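Cellobiohydrolase. glycosyl hydrolase family 6 from Thermobifida fusca probably hydrolyses beta-1,4-glycosidic bonds in cellulose to release cellobiose, as a secreted cellobiohydrolase of which this chain is the catalytic domain. One contact in two of its structures: PDB 4AVN (chain A, 2.00 Å), residues 136-141 and 162-167, and PDB 4AVO (chain B, 1.80 Å), residues 136-141 and 162-167. Both blocks share one frame: the second was fitted to the first on N, CA, C and O of the twelve residues, RMSD 0.13 Å. Numbering follows each deposited sequence.

Structure 1 (4AVN). It carries 2 engineered substitutions outside these segments. With BGC (beta-D-glucopyranose), chain C.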
loop_
_atom_site.group_PDB
_atom_site.type_symbol
_atom_site.label_atom_id
_atom_site.label_comp_id
_atom_site.label_asym_id
_atom_site.label_seq_id
_atom_site.Cartn_x
_atom_site.Cartn_y
_atom_site.Cartn_z
ATOM N N ASP A 136 -0.357 6.375 1.501
ATOM C CA ASP A 136 -0.451 7.003 2.826
ATOM C C ASP A 136 -0.453 8.529 2.712
ATOM O O ASP A 136 0.268 9.234 3.424
ATOM C CB ASP A 136 0.704 6.484 3.712
ATOM C CG ASP A 136 0.660 7.008 5.131
ATOM O OD1 ASP A 136 -0.418 7.386 5.623
ATOM O OD2 ASP A 136 1.730 7.028 5.768
ATOM N N SER A 137 -1.266 9.044 1.796
ATOM C CA SER A 137 -1.346 10.485 1.596
ATOM C C SER A 137 -2.757 11.020 1.827
ATOM O O SER A 137 -3.128 11.345 2.965
ATOM C CB SER A 137 -0.802 10.872 0.211
ATOM O OG SER A 137 -1.576 10.300 -0.836
ATOM N N LEU A 138 -3.554 11.070 0.760
ATOM C CA LEU A 138 -4.883 11.688 0.793
ATOM C C LEU A 138 -5.844 11.244 1.931
ATOM O O LEU A 138 -6.511 12.103 2.520
ATOM C CB LEU A 138 -5.564 11.568 -0.579
ATOM C CG LEU A 138 -4.832 12.162 -1.784
ATOM C CD1 LEU A 138 -5.527 11.737 -3.068
ATOM C CD2 LEU A 138 -4.761 13.694 -1.705
ATOM N N PRO A 139 -5.928 9.926 2.243
ATOM C CA PRO A 139 -6.838 9.524 3.330
ATOM C C PRO A 139 -6.546 10.203 4.666
ATOM O O PRO A 139 -7.478 10.419 5.442
ATOM C CB PRO A 139 -6.614 8.012 3.446
ATOM C CG PRO A 139 -6.127 7.608 2.087
ATOM C CD PRO A 139 -5.306 8.750 1.602
ATOM N N ASN A 140 -5.279 10.540 4.919
ATOM C CA ASN A 140 -4.881 11.297 6.105
ATOM C C ASN A 140 -5.610 12.634 6.234
ATOM O O ASN A 140 -5.829 13.126 7.337
ATOM C CB ASN A 140 -3.374 11.576 6.087
ATOM C CG ASN A 140 -2.535 10.325 6.277
ATOM O OD1 ASN A 140 -1.736 9.960 5.406
ATOM N ND2 ASN A 140 -2.712 9.659 7.410
ATOM N N LEU A 141 -5.963 13.228 5.097
ATOM C CA LEU A 141 -6.628 14.520 5.090
ATOM C C LEU A 141 -8.107 14.397 5.454
ATOM O O LEU A 141 -8.756 15.402 5.771
ATOM C CB LEU A 141 -6.449 15.216 3.738
ATOM C CG LEU A 141 -5.016 15.377 3.215
ATOM C CD1 LEU A 141 -5.008 16.165 1.906
ATOM C CD2 LEU A 141 -4.106 16.037 4.249
ATOM N N GLY A 162 -0.861 20.822 -0.805
ATOM C CA GLY A 162 0.308 20.058 -1.220
ATOM C C GLY A 162 0.064 18.611 -1.630
ATOM O O GLY A 162 0.648 18.149 -2.612
ATOM N N TYR A 163 -0.779 17.893 -0.886
ATOM C CA TYR A 163 -1.101 16.495 -1.220
ATOM C C TYR A 163 -1.963 16.442 -2.481
ATOM O O TYR A 163 -1.638 15.732 -3.432
ATOM C CB TYR A 163 -1.857 15.811 -0.080
ATOM C CG TYR A 163 -1.018 15.207 1.040
ATOM C CD1 TYR A 163 0.322 15.553 1.215
ATOM C CD2 TYR A 163 -1.594 14.320 1.953
ATOM C CE1 TYR A 163 1.078 15.003 2.255
ATOM C CE2 TYR A 163 -0.853 13.776 3.006
ATOM C CZ TYR A 163 0.480 14.123 3.146
ATOM O OH TYR A 163 1.226 13.593 4.172
ATOM N N VAL A 164 -3.052 17.206 -2.473
ATOM C CA VAL A 164 -4.014 17.239 -3.585
ATOM C C VAL A 164 -3.339 17.666 -4.892
ATOM O O VAL A 164 -3.490 16.997 -5.917
ATOM C CB VAL A 164 -5.246 18.130 -3.217
ATOM C CG1 VAL A 164 -6.096 18.490 -4.441
ATOM C CG2 VAL A 164 -6.105 17.421 -2.164
ATOM N N ASN A 165 -2.572 18.758 -4.837
ATOM C CA ASN A 165 -1.854 19.271 -6.005
ATOM C C ASN A 165 -0.660 18.417 -6.440
ATOM O O ASN A 165 -0.373 18.295 -7.635
ATOM C CB ASN A 165 -1.430 20.736 -5.795
ATOM C CG ASN A 165 -2.620 21.678 -5.718
ATOM O OD1 ASN A 165 -3.678 21.389 -6.273
ATOM N ND2 ASN A 165 -2.460 22.798 -5.015
ATOM N N GLY A 166 0.025 17.825 -5.467
ATOM C CA GLY A 166 1.152 16.938 -5.749
ATOM C C GLY A 166 0.688 15.682 -6.457
ATOM O O GLY A 166 1.295 15.259 -7.441
ATOM N N VAL A 167 -0.393 15.092 -5.961
ATOM C CA VAL A 167 -0.989 13.921 -6.599
ATOM C C VAL A 167 -1.482 14.240 -8.024
ATOM O O VAL A 167 -1.192 13.504 -8.960
ATOM C CB VAL A 167 -2.117 13.291 -5.736
ATOM C CG1 VAL A 167 -2.866 12.211 -6.511
ATOM C CG2 VAL A 167 -1.535 12.685 -4.461
HETATM C C2 BGC C . 0.131 4.815 9.039
HETATM C C3 BGC C . 1.198 4.719 7.947
HETATM C C4 BGC C . 1.117 3.416 7.145
HETATM C C5 BGC C . -0.327 3.047 6.784
HETATM C C6 BGC C . -0.417 1.664 6.150
HETATM C C1 BGC C . -1.248 4.340 8.567
HETATM O O2 BGC C . 0.051 6.149 9.489
HETATM O O3 BGC C . 2.489 4.826 8.524
HETATM O O4 BGC C . 1.884 3.574 5.969
HETATM O O5 BGC C . -1.147 3.067 7.943
HETATM O O6 BGC C . -1.759 1.439 5.784
#
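Segments 136-141 and 162-167 are closest at Leu138 and Tyr163, whose CA atoms lie 6.4 Å apart. The first lies in the loop after strand 127-133, running into a short helix of the family 6 catalytic domain; the second begins helix 162-175, leading to the neighbouring parallel strand 180-185. Ser137 CB sits over one face of the Tyr163 ring in a CH-pi contact, 4.3 Å from the centroid. Leu141 lies on the other side of the ring, with CG 3.8 Å from Tyr163 CD2. Leu138 CD2 packs on Val164 CG2 at 4.0 Å. Tyr163 OH is hydrogen-bonded to Gly86 O, and Ser137 OG to Glu134 O. The chi1 of Asp136, the predicted proton donor, is -177° and turns its carboxylate toward the bound sugar; OD2 accepts a weak hydrogen bond from O4 of a glucose unit at 3.5 Å.

Structure 2 (4AVO). Engineered in segment 136-141: Ala136 (natural residue Asp).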
loop_
_atom_site.group_PDB
_atom_site.type_symbol
_atom_site.label_atom_id
_atom_site.label_comp_id
_atom_site.label_asym_id
_atom_site.label_seq_id
_atom_site.Cartn_x
_atom_site.Cartn_y
_atom_site.Cartn_z
ATOM N N ALA B 136 -0.493 6.377 1.620
ATOM C CA ALA B 136 -0.769 7.040 2.901
ATOM C C ALA B 136 -0.693 8.564 2.806
ATOM O O ALA B 136 -0.088 9.229 3.655
ATOM C CB ALA B 136 0.170 6.510 4.001
ATOM N N SER B 137 -1.298 9.117 1.760
ATOM C CA SER B 137 -1.343 10.564 1.598
ATOM C C SER B 137 -2.771 11.081 1.770
ATOM O O SER B 137 -3.169 11.489 2.862
ATOM C CB SER B 137 -0.750 10.985 0.243
ATOM O OG SER B 137 -1.390 10.336 -0.850
ATOM N N LEU B 138 -3.553 11.036 0.698
ATOM C CA LEU B 138 -4.900 11.609 0.700
ATOM C C LEU B 138 -5.815 11.175 1.859
ATOM O O LEU B 138 -6.483 12.029 2.445
ATOM C CB LEU B 138 -5.582 11.399 -0.658
ATOM C CG LEU B 138 -4.835 12.012 -1.848
ATOM C CD1 LEU B 138 -5.546 11.653 -3.147
ATOM C CD2 LEU B 138 -4.703 13.533 -1.710
ATOM N N PRO B 139 -5.826 9.868 2.214
ATOM C CA PRO B 139 -6.687 9.427 3.319
ATOM C C PRO B 139 -6.401 10.114 4.660
ATOM O O PRO B 139 -7.304 10.217 5.493
ATOM C CB PRO B 139 -6.401 7.924 3.399
ATOM C CG PRO B 139 -6.005 7.556 1.997
ATOM C CD PRO B 139 -5.171 8.720 1.559
ATOM N N ASN B 140 -5.163 10.567 4.865
ATOM C CA ASN B 140 -4.810 11.338 6.059
ATOM C C ASN B 140 -5.535 12.678 6.159
ATOM O O ASN B 140 -5.749 13.194 7.259
ATOM C CB ASN B 140 -3.300 11.584 6.120
ATOM C CG ASN B 140 -2.543 10.423 6.718
ATOM O OD1 ASN B 140 -2.938 9.874 7.745
ATOM N ND2 ASN B 140 -1.442 10.044 6.080
ATOM N N LEU B 141 -5.890 13.251 5.013
ATOM C CA LEU B 141 -6.579 14.532 4.992
ATOM C C LEU B 141 -8.039 14.387 5.425
ATOM O O LEU B 141 -8.690 15.380 5.772
ATOM C CB LEU B 141 -6.479 15.190 3.612
ATOM C CG LEU B 141 -5.077 15.349 3.003
ATOM C CD1 LEU B 141 -5.174 15.964 1.614
ATOM C CD2 LEU B 141 -4.156 16.174 3.893
ATOM N N GLY B 162 -0.893 20.817 -0.769
ATOM C CA GLY B 162 0.309 20.077 -1.158
ATOM C C GLY B 162 0.071 18.639 -1.600
ATOM O O GLY B 162 0.632 18.187 -2.600
ATOM N N TYR B 163 -0.762 17.919 -0.858
ATOM C CA TYR B 163 -1.063 16.524 -1.190
ATOM C C TYR B 163 -1.940 16.464 -2.432
ATOM O O TYR B 163 -1.636 15.748 -3.380
ATOM C CB TYR B 163 -1.792 15.835 -0.040
ATOM C CG TYR B 163 -0.922 15.245 1.057
ATOM C CD1 TYR B 163 0.439 15.551 1.165
ATOM C CD2 TYR B 163 -1.487 14.407 2.015
ATOM C CE1 TYR B 163 1.223 15.003 2.191
ATOM C CE2 TYR B 163 -0.721 13.864 3.044
ATOM C CZ TYR B 163 0.626 14.164 3.125
ATOM O OH TYR B 163 1.366 13.621 4.144
ATOM N N VAL B 164 -3.031 17.222 -2.420
ATOM C CA VAL B 164 -3.970 17.222 -3.539
ATOM C C VAL B 164 -3.305 17.656 -4.856
ATOM O O VAL B 164 -3.464 16.988 -5.881
ATOM C CB VAL B 164 -5.225 18.077 -3.215
ATOM C CG1 VAL B 164 -6.019 18.406 -4.489
ATOM C CG2 VAL B 164 -6.114 17.344 -2.219
ATOM N N ASN B 165 -2.549 18.755 -4.818
ATOM C CA ASN B 165 -1.894 19.276 -6.016
ATOM C C ASN B 165 -0.708 18.425 -6.461
ATOM O O ASN B 165 -0.447 18.286 -7.658
ATOM C CB ASN B 165 -1.471 20.740 -5.823
ATOM C CG ASN B 165 -2.662 21.688 -5.703
ATOM O OD1 ASN B 165 -3.721 21.446 -6.275
ATOM N ND2 ASN B 165 -2.485 22.778 -4.953
ATOM N N GLY B 166 -0.007 17.840 -5.493
ATOM C CA GLY B 166 1.119 16.961 -5.782
ATOM C C GLY B 166 0.658 15.693 -6.474
ATOM O O GLY B 166 1.244 15.277 -7.473
ATOM N N VAL B 167 -0.406 15.088 -5.952
ATOM C CA VAL B 167 -0.978 13.891 -6.560
ATOM C C VAL B 167 -1.481 14.189 -7.988
ATOM O O VAL B 167 -1.147 13.464 -8.937
ATOM C CB VAL B 167 -2.086 13.268 -5.669
ATOM C CG1 VAL B 167 -2.876 12.210 -6.431
ATOM C CG2 VAL B 167 -1.475 12.653 -4.401
HETATM O O HOH W 1 2.151 10.791 2.576
#
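The CA atoms of Leu138 and Tyr163 lie 6.5 Å apart, the nearest backbone approach of segments 136-141 and 162-167. Ser137 CB sits over one face of the Tyr163 ring in a CH-pi contact, 4.2 Å from the centroid. Leu141 lies on the other side of the ring, with CG 3.8 Å from Tyr163 CD2. Leu138 CD2 packs on Val164 CG2 at 4.1 Å. Tyr163 OH is hydrogen-bonded to Gly86 O, and Ser137 OG to Glu134 O. Ala136, engineered in place of the predicted proton donor Asp, ends in its CB methyl, which touches Trp191; a bound glucose unit also touches the residue. A water donates to Ala136 O at 2.9 Å and, weakly, to Tyr163 OH at 3.3 Å, linking the two segments.

How the two compare
The weak hydrogen bond from O4 of the glucose unit to OD2 of Asp136(A) has no equivalent at the engineered Ala136(B), whose side chain holds no counterpart of CG, OD1 and OD2. The predicted proton donor is thus absent, which would be expected to impair acid catalysis. A glucose unit is bound at this place in both entries. In structure 2 a water is modelled on O of Ala136(B) and, weakly, on OH of Tyr163(B). Two exchanges outside the segments may also shape the site: Ala88(A), at a predicted active-site position, stands against Asp88(B), and Ala94(A), which lines a glucose pocket, against Ser94(B). In the packing, the CB atoms of Asp136(A) and Ala136(B) coincide within the error, and phi is positive at both. Ser137(A), Leu138(A), Leu141(A), Tyr163(A), Val164(A) and Val167(A) and their counterparts in chain B keep their places. What is lost at position 136 is the contact of the carboxylate with the sugar: OD2 of Asp136(A) lies 3.2 Å from C3 of the glucose unit.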